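Local coordinates for amine oxidase (Emericella nidulans, PDB 3PGB), which probably oxidises primary amines to aldehydes, using a copper(II) ion and a topaquinone cofactor formed from one of its own tyrosines, at residues 222-227 with 396-401; 384-389 with 400-405; 634-639 with 665-670. All coordinates share one frame; numbering follows the deposited sequence.

Interaction 1: 222-227 with 396-401; sequences WGIDPL and QSSVAY
Asp225 and Pro226, just beyond strand 219-223, outermost within the chain in a five-stranded antiparallel sheet, meet Ala400 and Tyr401 at the start of strand 400-402, in the copper amine oxidase enzyme domain. A single direct hydrogen bond joins the two backbones. Ala400 N donates to Asp225 O at 2.7 Å, nearly straight at 171° and in the carbonyl plane. The same oxygen takes a CA-H...O contact from Val399 CA. A water adds a second link, donating to Asp225 OD1 and to Ala400 O. The peptide bond before Pro226 is cis, and Pro226 CD lies 3.6 Å from Ala400 O.

With CG anti to the backbone N (chi1 -176°), the Asp225 carboxylate is set beside the Tyr401 ring, planes 86° apart. Its OD2 comes in at the ring edge, 3.5 Å from Tyr401 CD1, and is also bonded to Tyr406 OH. Tyr401 OH lies in the plane of the Trp222 ring, at its edge, 3.6 Å from Trp222 CZ3. That hydroxyl is hydrogen-bonded to Gln509. Further along, Ile224 CG2 packs on Ser398 CB at 3.6 Å.

The contact is buried. Trp222 stacks on Trp241 of strand 235-242, and Ile224 packs on Trp237 of the same strand. Strand 374-389 lies beside Ala400 and Tyr401, while helix 394-398 leads into them.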
ATOM      1  N   TRP A 222      30.566  19.260 -10.681  1.00 23.84           N
ATOM      2  CA  TRP A 222      30.367  18.793  -9.311  1.00 23.43           C
ATOM      3  C   TRP A 222      30.355  17.272  -9.276  1.00 23.18           C
ATOM      4  O   TRP A 222      30.307  16.628 -10.328  1.00 23.12           O
ATOM      5  CB  TRP A 222      29.087  19.366  -8.693  1.00 23.43           C
ATOM      6  CG  TRP A 222      27.826  19.099  -9.453  1.00 23.35           C
ATOM      7  CD1 TRP A 222      27.401  19.733 -10.576  1.00 22.94           C
ATOM      8  CD2 TRP A 222      26.795  18.165  -9.106  1.00 23.39           C
ATOM      9  NE1 TRP A 222      26.181  19.245 -10.965  1.00 23.12           N
ATOM     10  CE2 TRP A 222      25.785  18.278 -10.081  1.00 23.24           C
ATOM     11  CE3 TRP A 222      26.631  17.242  -8.069  1.00 23.65           C
ATOM     12  CZ2 TRP A 222      24.631  17.497 -10.060  1.00 23.58           C
ATOM     13  CZ3 TRP A 222      25.480  16.461  -8.046  1.00 24.29           C
ATOM     14  CH2 TRP A 222      24.496  16.594  -9.037  1.00 24.02           C
ATOM     15  N   GLY A 223      30.401  16.700  -8.075  1.00 22.71           N
ATOM     16  CA  GLY A 223      30.595  15.264  -7.934  1.00 22.52           C
ATOM     17  C   GLY A 223      29.974  14.595  -6.723  1.00 22.27           C
ATOM     18  O   GLY A 223      28.751  14.524  -6.597  1.00 22.36           O
ATOM     19  N   ILE A 224      30.828  14.112  -5.825  1.00 21.94           N
ATOM     20  CA  ILE A 224      30.429  13.091  -4.862  1.00 21.75           C
ATOM     21  C   ILE A 224      30.090  13.612  -3.470  1.00 21.76           C
ATOM     22  O   ILE A 224      30.593  14.650  -3.036  1.00 21.85           O
ATOM     23  CB  ILE A 224      31.504  11.976  -4.747  1.00 21.50           C
ATOM     24  CG1 ILE A 224      32.797  12.504  -4.110  1.00 21.52           C
ATOM     25  CG2 ILE A 224      31.776  11.392  -6.112  1.00 21.30           C
ATOM     26  CD1 ILE A 224      33.874  11.452  -3.918  1.00 21.42           C
ATOM     27  N   ASP A 225      29.226  12.857  -2.794  1.00 21.61           N
ATOM     28  CA  ASP A 225      28.875  13.065  -1.401  1.00 21.57           C
ATOM     29  C   ASP A 225      28.604  11.671  -0.824  1.00 21.47           C
ATOM     30  O   ASP A 225      27.730  10.959  -1.317  1.00 21.31           O
ATOM     31  CB  ASP A 225      27.625  13.949  -1.297  1.00 21.74           C
ATOM     32  CG  ASP A 225      27.250  14.305   0.151  1.00 22.01           C
ATOM     33  OD1 ASP A 225      27.878  13.793   1.101  1.00 21.74           O
ATOM     34  OD2 ASP A 225      26.306  15.108   0.331  1.00 22.08           O
ATOM     35  N   PRO A 226      29.370  11.256   0.200  1.00 21.44           N
ATOM     36  CA  PRO A 226      30.483  11.957   0.834  1.00 21.41           C
ATOM     37  C   PRO A 226      31.733  11.961  -0.036  1.00 21.53           C
ATOM     38  O   PRO A 226      31.789  11.260  -1.048  1.00 21.53           O
ATOM     39  CB  PRO A 226      30.721  11.142   2.104  1.00 21.25           C
ATOM     40  CG  PRO A 226      30.285   9.795   1.762  1.00 21.00           C
ATOM     41  CD  PRO A 226      29.144   9.935   0.816  1.00 21.27           C
ATOM     42  N   LEU A 227      32.716  12.764   0.354  1.00 21.61           N
ATOM     43  CA  LEU A 227      34.026  12.722  -0.276  1.00 21.85           C
ATOM     44  C   LEU A 227      34.757  11.467   0.196  1.00 22.19           C
ATOM     45  O   LEU A 227      34.481  10.950   1.284  1.00 21.99           O
ATOM     46  CB  LEU A 227      34.838  13.972   0.076  1.00 21.87           C
ATOM     47  CG  LEU A 227      34.251  15.330  -0.314  1.00 21.27           C
ATOM     48  CD1 LEU A 227      35.167  16.454   0.154  1.00 20.75           C
ATOM     49  CD2 LEU A 227      34.029  15.402  -1.808  1.00 20.36           C
ATOM     50  N   GLN A 396      28.752   8.589  -9.758  1.00 18.10           N
ATOM     51  CA  GLN A 396      27.515   7.909  -9.379  1.00 18.09           C
ATOM     52  C   GLN A 396      27.759   6.707  -8.491  1.00 17.79           C
ATOM     53  O   GLN A 396      26.936   6.413  -7.622  1.00 17.61           O
ATOM     54  CB  GLN A 396      26.712   7.479 -10.612  1.00 18.24           C
ATOM     55  CG  GLN A 396      25.945   8.607 -11.254  1.00 18.73           C
ATOM     56  CD  GLN A 396      24.899   9.172 -10.331  1.00 19.19           C
ATOM     57  OE1 GLN A 396      23.845   8.569 -10.130  1.00 20.30           O
ATOM     58  NE2 GLN A 396      25.190  10.332  -9.748  1.00 19.40           N
ATOM     59  N   SER A 397      28.879   6.018  -8.698  1.00 17.52           N
ATOM     60  CA  SER A 397      29.259   4.900  -7.826  1.00 17.36           C
ATOM     61  C   SER A 397      29.462   5.349  -6.378  1.00 17.20           C
ATOM     62  O   SER A 397      29.173   4.608  -5.448  1.00 17.27           O
ATOM     63  CB  SER A 397      30.532   4.216  -8.339  1.00 17.26           C
ATOM     64  OG  SER A 397      30.942   3.170  -7.477  1.00 16.73           O
ATOM     65  N   SER A 398      29.940   6.572  -6.200  1.00 17.24           N
ATOM     66  CA  SER A 398      30.345   7.065  -4.888  1.00 17.10           C
ATOM     67  C   SER A 398      29.264   7.829  -4.139  1.00 17.02           C
ATOM     68  O   SER A 398      29.433   8.095  -2.954  1.00 17.46           O
ATOM     69  CB  SER A 398      31.565   7.972  -5.038  1.00 17.14           C
ATOM     70  OG  SER A 398      32.646   7.284  -5.650  1.00 16.78           O
ATOM     71  N   VAL A 399      28.173   8.209  -4.804  1.00 16.76           N
ATOM     72  CA  VAL A 399      27.139   9.003  -4.131  1.00 16.43           C
ATOM     73  C   VAL A 399      26.378   8.171  -3.096  1.00 16.19           C
ATOM     74  O   VAL A 399      25.840   7.105  -3.400  1.00 16.22           O
ATOM     75  CB  VAL A 399      26.133   9.648  -5.112  1.00 16.42           C
ATOM     76  CG1 VAL A 399      24.975  10.263  -4.348  1.00 16.35           C
ATOM     77  CG2 VAL A 399      26.807  10.715  -5.948  1.00 16.49           C
ATOM     78  N   ALA A 400      26.372   8.664  -1.864  1.00 15.96           N
ATOM     79  CA  ALA A 400      25.557   8.109  -0.795  1.00 15.69           C
ATOM     80  C   ALA A 400      25.075   9.272   0.069  1.00 15.49           C
ATOM     81  O   ALA A 400      25.619   9.534   1.137  1.00 15.12           O
ATOM     82  CB  ALA A 400      26.349   7.105   0.020  1.00 15.55           C
ATOM     83  N   TYR A 401      24.060   9.980  -0.427  1.00 15.53           N
ATOM     84  CA  TYR A 401      23.529  11.158   0.253  1.00 15.57           C
ATOM     85  C   TYR A 401      22.933  10.802   1.610  1.00 15.66           C
ATOM     86  O   TYR A 401      22.208   9.819   1.746  1.00 15.67           O
ATOM     87  CB  TYR A 401      22.448  11.859  -0.588  1.00 15.47           C
ATOM     88  CG  TYR A 401      22.958  12.545  -1.835  1.00 15.20           C
ATOM     89  CD1 TYR A 401      23.932  13.527  -1.760  1.00 15.53           C
ATOM     90  CD2 TYR A 401      22.449  12.228  -3.084  1.00 14.96           C
ATOM     91  CE1 TYR A 401      24.399  14.155  -2.887  1.00 15.35           C
ATOM     92  CE2 TYR A 401      22.911  12.853  -4.222  1.00 15.21           C
ATOM     93  CZ  TYR A 401      23.890  13.820  -4.113  1.00 15.58           C
ATOM     94  OH  TYR A 401      24.372  14.465  -5.231  1.00 16.78           O
TER
HETATM   95  O   HOH W   1      26.695  11.661   2.544  1.00 17.44           O

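Interaction 2: 384-389 with 400-405; sequences EALAHY and AYLDSY
Leu386, Ala387 and His388 pair with Leu402, Tyr401 and Ala400 as antiparallel strands in the catalytic beta-sandwich domain of the copper amine oxidases. The strand axes approach to 4.4 Å. Ala387 and Tyr401 form the hydrogen-bonded pair, with N to O bonds in both directions. Past the last bridge, Asp403 N donates to Ala385 O at 3.1 Å. CA-H...O contacts from Leu386, Ala400 and Leu402 fill in between these bonds.

Apolar contacts lie on both faces of the pair. Leu386 CD1 meets Leu402 CD2 at 4.1 Å, and Ala400 CB sits over one face of the His388 ring, toward its rim. On the face of Ala387, the CB of that residue approaches the edge of the Tyr401 ring. Separately, Tyr389 CE1 touches Tyr401 CD2 at 4.1 Å.

Several of these residues border the active site. Asp403 is the predicted proton acceptor, and its OD2 lies 3.6 Å from Ala385 CB. Tyr389 OH is hydrogen-bonded to O4 of the topaquinone at position 484, and its ring meets that of the copper ligand His532.

Polar side-chain bonds gather at Glu384, whose chain bends at chi2 (64°). Its OE1 takes Ser404 N on the syn lone pair at 2.7 Å and Ala385 N on the anti one. Ser404 OG donates to Glu384 OE2 at 2.6 Å, from 37° above the carboxylate plane.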
ATOM      1  N   GLU A 384      16.814  10.210   9.381  1.00 13.79           N
ATOM      2  CA  GLU A 384      17.738  10.483   8.283  1.00 13.87           C
ATOM      3  C   GLU A 384      17.185   9.867   6.992  1.00 13.59           C
ATOM      4  O   GLU A 384      16.356   8.954   7.038  1.00 13.11           O
ATOM      5  CB  GLU A 384      19.123   9.902   8.616  1.00 14.14           C
ATOM      6  CG  GLU A 384      20.216  10.130   7.584  1.00 14.59           C
ATOM      7  CD  GLU A 384      20.562  11.586   7.407  1.00 15.10           C
ATOM      8  OE1 GLU A 384      19.799  12.309   6.734  1.00 16.31           O
ATOM      9  OE2 GLU A 384      21.614  12.006   7.926  1.00 15.64           O
ATOM     10  N   ALA A 385      17.638  10.379   5.850  1.00 13.42           N
ATOM     11  CA  ALA A 385      17.293   9.803   4.547  1.00 13.46           C
ATOM     12  C   ALA A 385      18.567   9.457   3.797  1.00 13.48           C
ATOM     13  O   ALA A 385      19.457  10.297   3.659  1.00 13.52           O
ATOM     14  CB  ALA A 385      16.458  10.780   3.730  1.00 13.21           C
ATOM     15  N   LEU A 386      18.650   8.223   3.311  1.00 13.44           N
ATOM     16  CA  LEU A 386      19.792   7.785   2.526  1.00 13.34           C
ATOM     17  C   LEU A 386      19.406   7.698   1.054  1.00 13.64           C
ATOM     18  O   LEU A 386      18.322   7.217   0.723  1.00 13.54           O
ATOM     19  CB  LEU A 386      20.303   6.430   3.033  1.00 13.19           C
ATOM     20  CG  LEU A 386      21.379   5.704   2.222  1.00 12.26           C
ATOM     21  CD1 LEU A 386      22.537   6.622   1.902  1.00 12.64           C
ATOM     22  CD2 LEU A 386      21.859   4.481   2.966  1.00 11.35           C
ATOM     23  N   ALA A 387      20.291   8.191   0.188  1.00 13.83           N
ATOM     24  CA  ALA A 387      20.189   7.985  -1.253  1.00 13.99           C
ATOM     25  C   ALA A 387      21.502   7.376  -1.733  1.00 14.20           C
ATOM     26  O   ALA A 387      22.449   8.095  -2.080  1.00 14.12           O
ATOM     27  CB  ALA A 387      19.919   9.294  -1.964  1.00 14.10           C
ATOM     28  N   HIS A 388      21.550   6.045  -1.735  1.00 14.32           N
ATOM     29  CA  HIS A 388      22.764   5.300  -2.058  1.00 14.28           C
ATOM     30  C   HIS A 388      22.729   4.864  -3.514  1.00 14.18           C
ATOM     31  O   HIS A 388      21.869   4.088  -3.906  1.00 14.31           O
ATOM     32  CB  HIS A 388      22.871   4.075  -1.152  1.00 14.22           C
ATOM     33  CG  HIS A 388      24.252   3.509  -1.059  1.00 14.69           C
ATOM     34  ND1 HIS A 388      24.948   3.054  -2.159  1.00 14.29           N
ATOM     35  CD2 HIS A 388      25.061   3.313   0.007  1.00 15.11           C
ATOM     36  CE1 HIS A 388      26.130   2.609  -1.774  1.00 15.11           C
ATOM     37  NE2 HIS A 388      26.223   2.754  -0.464  1.00 16.01           N
ATOM     38  N   TYR A 389      23.669   5.367  -4.307  1.00 14.14           N
ATOM     39  CA  TYR A 389      23.735   5.062  -5.739  1.00 14.01           C
ATOM     40  C   TYR A 389      24.778   3.985  -6.068  1.00 14.30           C
ATOM     41  O   TYR A 389      25.536   3.539  -5.207  1.00 13.89           O
ATOM     42  CB  TYR A 389      24.048   6.334  -6.526  1.00 13.77           C
ATOM     43  CG  TYR A 389      22.920   7.323  -6.520  1.00 13.02           C
ATOM     44  CD1 TYR A 389      22.654   8.101  -5.394  1.00 11.73           C
ATOM     45  CD2 TYR A 389      22.114   7.486  -7.635  1.00 10.98           C
ATOM     46  CE1 TYR A 389      21.611   9.003  -5.388  1.00 10.87           C
ATOM     47  CE2 TYR A 389      21.076   8.383  -7.634  1.00 10.65           C
ATOM     48  CZ  TYR A 389      20.825   9.136  -6.511  1.00 10.52           C
ATOM     49  OH  TYR A 389      19.783  10.034  -6.530  1.00 11.22           O
ATOM     50  N   ALA A 400      26.372   8.664  -1.864  1.00 15.96           N
ATOM     51  CA  ALA A 400      25.557   8.109  -0.795  1.00 15.69           C
ATOM     52  C   ALA A 400      25.075   9.272   0.069  1.00 15.49           C
ATOM     53  O   ALA A 400      25.619   9.534   1.137  1.00 15.12           O
ATOM     54  CB  ALA A 400      26.349   7.105   0.020  1.00 15.55           C
ATOM     55  N   TYR A 401      24.060   9.980  -0.427  1.00 15.53           N
ATOM     56  CA  TYR A 401      23.529  11.158   0.253  1.00 15.57           C
ATOM     57  C   TYR A 401      22.933  10.802   1.610  1.00 15.66           C
ATOM     58  O   TYR A 401      22.208   9.819   1.746  1.00 15.67           O
ATOM     59  CB  TYR A 401      22.448  11.859  -0.588  1.00 15.47           C
ATOM     60  CG  TYR A 401      22.958  12.545  -1.835  1.00 15.20           C
ATOM     61  CD1 TYR A 401      23.932  13.527  -1.760  1.00 15.53           C
ATOM     62  CD2 TYR A 401      22.449  12.228  -3.084  1.00 14.96           C
ATOM     63  CE1 TYR A 401      24.399  14.155  -2.887  1.00 15.35           C
ATOM     64  CE2 TYR A 401      22.911  12.853  -4.222  1.00 15.21           C
ATOM     65  CZ  TYR A 401      23.890  13.820  -4.113  1.00 15.58           C
ATOM     66  OH  TYR A 401      24.372  14.465  -5.231  1.00 16.78           O
ATOM     67  N   LEU A 402      23.270  11.613   2.604  1.00 15.94           N
ATOM     68  CA  LEU A 402      22.635  11.587   3.902  1.00 16.27           C
ATOM     69  C   LEU A 402      22.041  12.978   4.075  1.00 16.64           C
ATOM     70  O   LEU A 402      22.759  13.936   4.360  1.00 16.95           O
ATOM     71  CB  LEU A 402      23.658  11.252   4.988  1.00 16.16           C
ATOM     72  CG  LEU A 402      24.219   9.821   4.912  1.00 16.10           C
ATOM     73  CD1 LEU A 402      25.495   9.676   5.728  1.00 15.15           C
ATOM     74  CD2 LEU A 402      23.172   8.790   5.351  1.00 14.85           C
ATOM     75  N   ASP A 403      20.727  13.077   3.880  1.00 16.94           N
ATOM     76  CA  ASP A 403      20.071  14.365   3.625  1.00 17.10           C
ATOM     77  C   ASP A 403      20.019  15.359   4.786  1.00 17.08           C
ATOM     78  O   ASP A 403      19.841  16.552   4.555  1.00 16.76           O
ATOM     79  CB  ASP A 403      18.650  14.139   3.090  1.00 17.27           C
ATOM     80  CG  ASP A 403      18.628  13.811   1.610  1.00 17.62           C
ATOM     81  OD1 ASP A 403      19.478  14.345   0.859  1.00 18.13           O
ATOM     82  OD2 ASP A 403      17.747  13.027   1.197  1.00 18.58           O
ATOM     83  N   SER A 404      20.170  14.895   6.023  1.00 17.22           N
ATOM     84  CA  SER A 404      20.118  15.814   7.159  1.00 17.36           C
ATOM     85  C   SER A 404      21.333  16.747   7.185  1.00 17.35           C
ATOM     86  O   SER A 404      21.314  17.760   7.876  1.00 17.63           O
ATOM     87  CB  SER A 404      19.973  15.064   8.481  1.00 17.35           C
ATOM     88  OG  SER A 404      21.170  14.425   8.842  1.00 17.51           O
ATOM     89  N   TYR A 405      22.378  16.407   6.435  1.00 17.35           N
ATOM     90  CA  TYR A 405      23.498  17.321   6.197  1.00 17.17           C
ATOM     91  C   TYR A 405      22.984  18.610   5.553  1.00 17.01           C
ATOM     92  O   TYR A 405      23.344  19.711   5.973  1.00 17.09           O
ATOM     93  CB  TYR A 405      24.542  16.661   5.289  1.00 17.29           C
ATOM     94  CG  TYR A 405      25.669  17.581   4.861  1.00 17.80           C
ATOM     95  CD1 TYR A 405      26.755  17.819   5.699  1.00 18.32           C
ATOM     96  CD2 TYR A 405      25.649  18.210   3.619  1.00 18.25           C
ATOM     97  CE1 TYR A 405      27.795  18.666   5.314  1.00 18.58           C
ATOM     98  CE2 TYR A 405      26.689  19.062   3.225  1.00 18.93           C
ATOM     99  CZ  TYR A 405      27.753  19.285   4.081  1.00 18.67           C
ATOM    100  OH  TYR A 405      28.780  20.119   3.706  1.00 19.29           O
TER

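Interaction 3: 634-639 with 665-670; sequences NLVHAA and QDIHNP
The imidazole of His668 has Val636 CG2 over one face. Val636 CG2 stands 4.3 Å from the ring centroid and 25° off the normal, a CH-pi contact. Val636 CG1 lies beyond the ring on the ND1 side, 3.4 Å from His668 ND1. A water lies at the edge of the His668 ring, in its plane, 3.0 Å from ND1. The same water is 3.2 Å from His637 NE2 and so bridges the two imidazoles. The His637 ring has His668 O at its edge, near CD2. His637 ND1 is hydrogen-bonded to His640 NE2, and the two rings meet.

Two beta turns face each other here. One is type II', from Leu635 to Ala638, and the other is type I, from Asp666 to Asn669. His637 N donates to Ile667 O at 3.0 Å, the one direct hydrogen bond between the segments. The donor is tilted 23° from the carbonyl plane.

Ile667 fits against the first turn. Its CG1 lies between the backbone N and the carbonyl carbon (chi1 69°), where it meets Val636 CB and CG2. Beyond it, CD1 touches Val636 CG2 at 3.6 Å, and the two side chains cross at about a right angle. Ile667 CB rests against Leu635 O, and CG2 reaches Ala638 CB at 4.1 Å. Pro670 adds its ring, CG lying 3.6 Å from His637 O. Outside the pair, Gln229 accepts a bond from Ile667 N, and Asp666 forms a salt bridge with Arg171.

The contact thus joins two loops of the enzyme domain, on either side of strand 646-650 in sequence. Its chemistry is mainly apolar around the buried Ile667. Toward the exposed His668 it turns polar. There the two imidazoles share one water, and a charge on one might disfavour a charge on the other.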
ATOM      1  N   ASN A 634      31.082   3.474   0.300  1.00 17.80           N
ATOM      2  CA  ASN A 634      30.711   4.886   0.390  1.00 17.61           C
ATOM      3  C   ASN A 634      30.439   5.335   1.823  1.00 17.40           C
ATOM      4  O   ASN A 634      30.835   6.434   2.235  1.00 17.20           O
ATOM      5  CB  ASN A 634      29.448   5.169  -0.423  1.00 17.66           C
ATOM      6  CG  ASN A 634      29.659   5.052  -1.908  1.00 17.48           C
ATOM      7  OD1 ASN A 634      30.784   4.896  -2.385  1.00 17.72           O
ATOM      8  ND2 ASN A 634      28.565   5.129  -2.654  1.00 16.57           N
ATOM      9  N   LEU A 635      29.739   4.485   2.568  1.00 17.00           N
ATOM     10  CA  LEU A 635      29.208   4.858   3.870  1.00 16.84           C
ATOM     11  C   LEU A 635      30.172   4.570   5.000  1.00 16.81           C
ATOM     12  O   LEU A 635      30.293   5.363   5.928  1.00 16.82           O
ATOM     13  CB  LEU A 635      27.892   4.121   4.136  1.00 16.77           C
ATOM     14  CG  LEU A 635      26.667   4.619   3.378  1.00 16.36           C
ATOM     15  CD1 LEU A 635      25.447   3.829   3.811  1.00 16.05           C
ATOM     16  CD2 LEU A 635      26.462   6.103   3.618  1.00 15.07           C
ATOM     17  N   VAL A 636      30.840   3.424   4.925  1.00 16.92           N
ATOM     18  CA  VAL A 636      31.664   2.934   6.022  1.00 16.87           C
ATOM     19  C   VAL A 636      30.781   2.845   7.281  1.00 16.84           C
ATOM     20  O   VAL A 636      29.856   2.038   7.304  1.00 16.98           O
ATOM     21  CB  VAL A 636      32.949   3.780   6.188  1.00 16.79           C
ATOM     22  CG1 VAL A 636      33.884   3.161   7.218  1.00 16.67           C
ATOM     23  CG2 VAL A 636      33.659   3.897   4.851  1.00 16.52           C
ATOM     24  N   HIS A 637      31.017   3.670   8.298  1.00 16.83           N
ATOM     25  CA  HIS A 637      30.225   3.587   9.534  1.00 17.04           C
ATOM     26  C   HIS A 637      29.093   4.633   9.616  1.00 16.57           C
ATOM     27  O   HIS A 637      28.425   4.732  10.649  1.00 16.72           O
ATOM     28  CB  HIS A 637      31.137   3.715  10.765  1.00 17.17           C
ATOM     29  CG  HIS A 637      32.176   2.641  10.866  1.00 18.40           C
ATOM     30  ND1 HIS A 637      31.858   1.301  10.944  1.00 19.33           N
ATOM     31  CD2 HIS A 637      33.527   2.710  10.933  1.00 19.24           C
ATOM     32  CE1 HIS A 637      32.968   0.590  11.038  1.00 19.55           C
ATOM     33  NE2 HIS A 637      33.996   1.422  11.035  1.00 20.10           N
ATOM     34  N   ALA A 638      28.858   5.370   8.528  1.00 15.85           N
ATOM     35  CA  ALA A 638      28.021   6.579   8.561  1.00 15.60           C
ATOM     36  C   ALA A 638      26.498   6.365   8.595  1.00 15.36           C
ATOM     37  O   ALA A 638      25.755   7.284   8.943  1.00 15.15           O
ATOM     38  CB  ALA A 638      28.385   7.495   7.390  1.00 15.33           C
ATOM     39  N   ALA A 639      26.033   5.175   8.226  1.00 15.41           N
ATOM     40  CA  ALA A 639      24.594   4.897   8.153  1.00 15.20           C
ATOM     41  C   ALA A 639      24.296   3.426   8.439  1.00 15.18           C
ATOM     42  O   ALA A 639      23.749   2.718   7.594  1.00 15.34           O
ATOM     43  CB  ALA A 639      24.063   5.286   6.793  1.00 14.89           C
ATOM     44  N   GLN A 665      31.064  13.770   7.301  1.00 14.84           N
ATOM     45  CA  GLN A 665      32.339  14.474   7.405  1.00 14.88           C
ATOM     46  C   GLN A 665      33.454  13.561   7.899  1.00 15.06           C
ATOM     47  O   GLN A 665      34.628  13.843   7.672  1.00 14.75           O
ATOM     48  CB  GLN A 665      32.210  15.700   8.319  1.00 14.78           C
ATOM     49  CG  GLN A 665      31.154  16.701   7.867  1.00 14.19           C
ATOM     50  CD  GLN A 665      31.355  17.163   6.438  1.00 13.89           C
ATOM     51  OE1 GLN A 665      32.118  18.098   6.177  1.00 13.55           O
ATOM     52  NE2 GLN A 665      30.664  16.508   5.497  1.00 12.78           N
ATOM     53  N   ASP A 666      33.082  12.467   8.562  1.00 15.34           N
ATOM     54  CA  ASP A 666      34.055  11.526   9.110  1.00 15.54           C
ATOM     55  C   ASP A 666      33.449  10.113   9.149  1.00 15.87           C
ATOM     56  O   ASP A 666      33.079   9.593  10.206  1.00 15.44           O
ATOM     57  CB  ASP A 666      34.488  12.001  10.501  1.00 15.72           C
ATOM     58  CG  ASP A 666      35.794  11.384  10.959  1.00 15.45           C
ATOM     59  OD1 ASP A 666      36.167  10.307  10.453  1.00 15.43           O
ATOM     60  OD2 ASP A 666      36.445  11.985  11.840  1.00 15.46           O
ATOM     61  N   ILE A 667      33.366   9.495   7.977  1.00 16.24           N
ATOM     62  CA  ILE A 667      32.658   8.226   7.833  1.00 16.78           C
ATOM     63  C   ILE A 667      33.325   7.070   8.585  1.00 17.22           C
ATOM     64  O   ILE A 667      32.671   6.076   8.897  1.00 17.16           O
ATOM     65  CB  ILE A 667      32.433   7.857   6.343  1.00 16.77           C
ATOM     66  CG1 ILE A 667      33.746   7.494   5.643  1.00 16.53           C
ATOM     67  CG2 ILE A 667      31.733   9.005   5.610  1.00 16.62           C
ATOM     68  CD1 ILE A 667      33.617   7.395   4.123  1.00 16.21           C
ATOM     69  N   HIS A 668      34.612   7.209   8.888  1.00 17.80           N
ATOM     70  CA  HIS A 668      35.325   6.209   9.692  1.00 18.17           C
ATOM     71  C   HIS A 668      35.166   6.425  11.201  1.00 18.24           C
ATOM     72  O   HIS A 668      35.430   5.516  11.984  1.00 18.51           O
ATOM     73  CB  HIS A 668      36.805   6.177   9.308  1.00 18.22           C
ATOM     74  CG  HIS A 668      37.057   5.583   7.957  1.00 19.19           C
ATOM     75  ND1 HIS A 668      37.095   4.222   7.738  1.00 20.53           N
ATOM     76  CD2 HIS A 668      37.270   6.165   6.752  1.00 19.89           C
ATOM     77  CE1 HIS A 668      37.327   3.992   6.456  1.00 20.89           C
ATOM     78  NE2 HIS A 668      37.443   5.155   5.836  1.00 20.16           N
ATOM     79  N   ASN A 669      34.745   7.625  11.601  1.00 18.36           N
ATOM     80  CA  ASN A 669      34.449   7.929  12.999  1.00 18.35           C
ATOM     81  C   ASN A 669      33.340   9.000  13.092  1.00 18.26           C
ATOM     82  O   ASN A 669      33.608  10.155  13.419  1.00 18.27           O
ATOM     83  CB  ASN A 669      35.730   8.371  13.721  1.00 18.32           C
ATOM     84  CG  ASN A 669      35.527   8.596  15.222  1.00 18.72           C
ATOM     85  OD1 ASN A 669      36.271   9.355  15.850  1.00 19.63           O
ATOM     86  ND2 ASN A 669      34.524   7.946  15.797  1.00 17.66           N
ATOM     87  N   PRO A 670      32.088   8.614  12.779  1.00 18.00           N
ATOM     88  CA  PRO A 670      30.969   9.556  12.786  1.00 17.85           C
ATOM     89  C   PRO A 670      30.489   9.898  14.199  1.00 17.86           C
ATOM     90  O   PRO A 670      30.600   9.054  15.092  1.00 17.88           O
ATOM     91  CB  PRO A 670      29.872   8.789  12.044  1.00 17.83           C
ATOM     92  CG  PRO A 670      30.178   7.372  12.286  1.00 17.77           C
ATOM     93  CD  PRO A 670      31.668   7.273  12.330  1.00 17.88           C
TER
HETATM   94  O   HOH W   2      36.930   2.311  10.093  1.00 25.80           O

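Interactions 1 and 2 are buried and share Ala400 and Tyr401, so strand 400-402 has partners in both. In interaction 2 its partner is a neighbouring strand, and backbone bonding is regular. In interaction 1 the partner is a loop leaving another sheet, and one direct bond and a water do the joining. Interaction 3 has a buried side too, but reaches the surface at its histidines. It joins turns, mostly through apolar packing. Asn634 ties it to interaction 1, with ND2 bonded to Ser397 O. Leu635 and Asn634 also pack on Ala400. Interaction 2 alone holds a predicted catalytic residue.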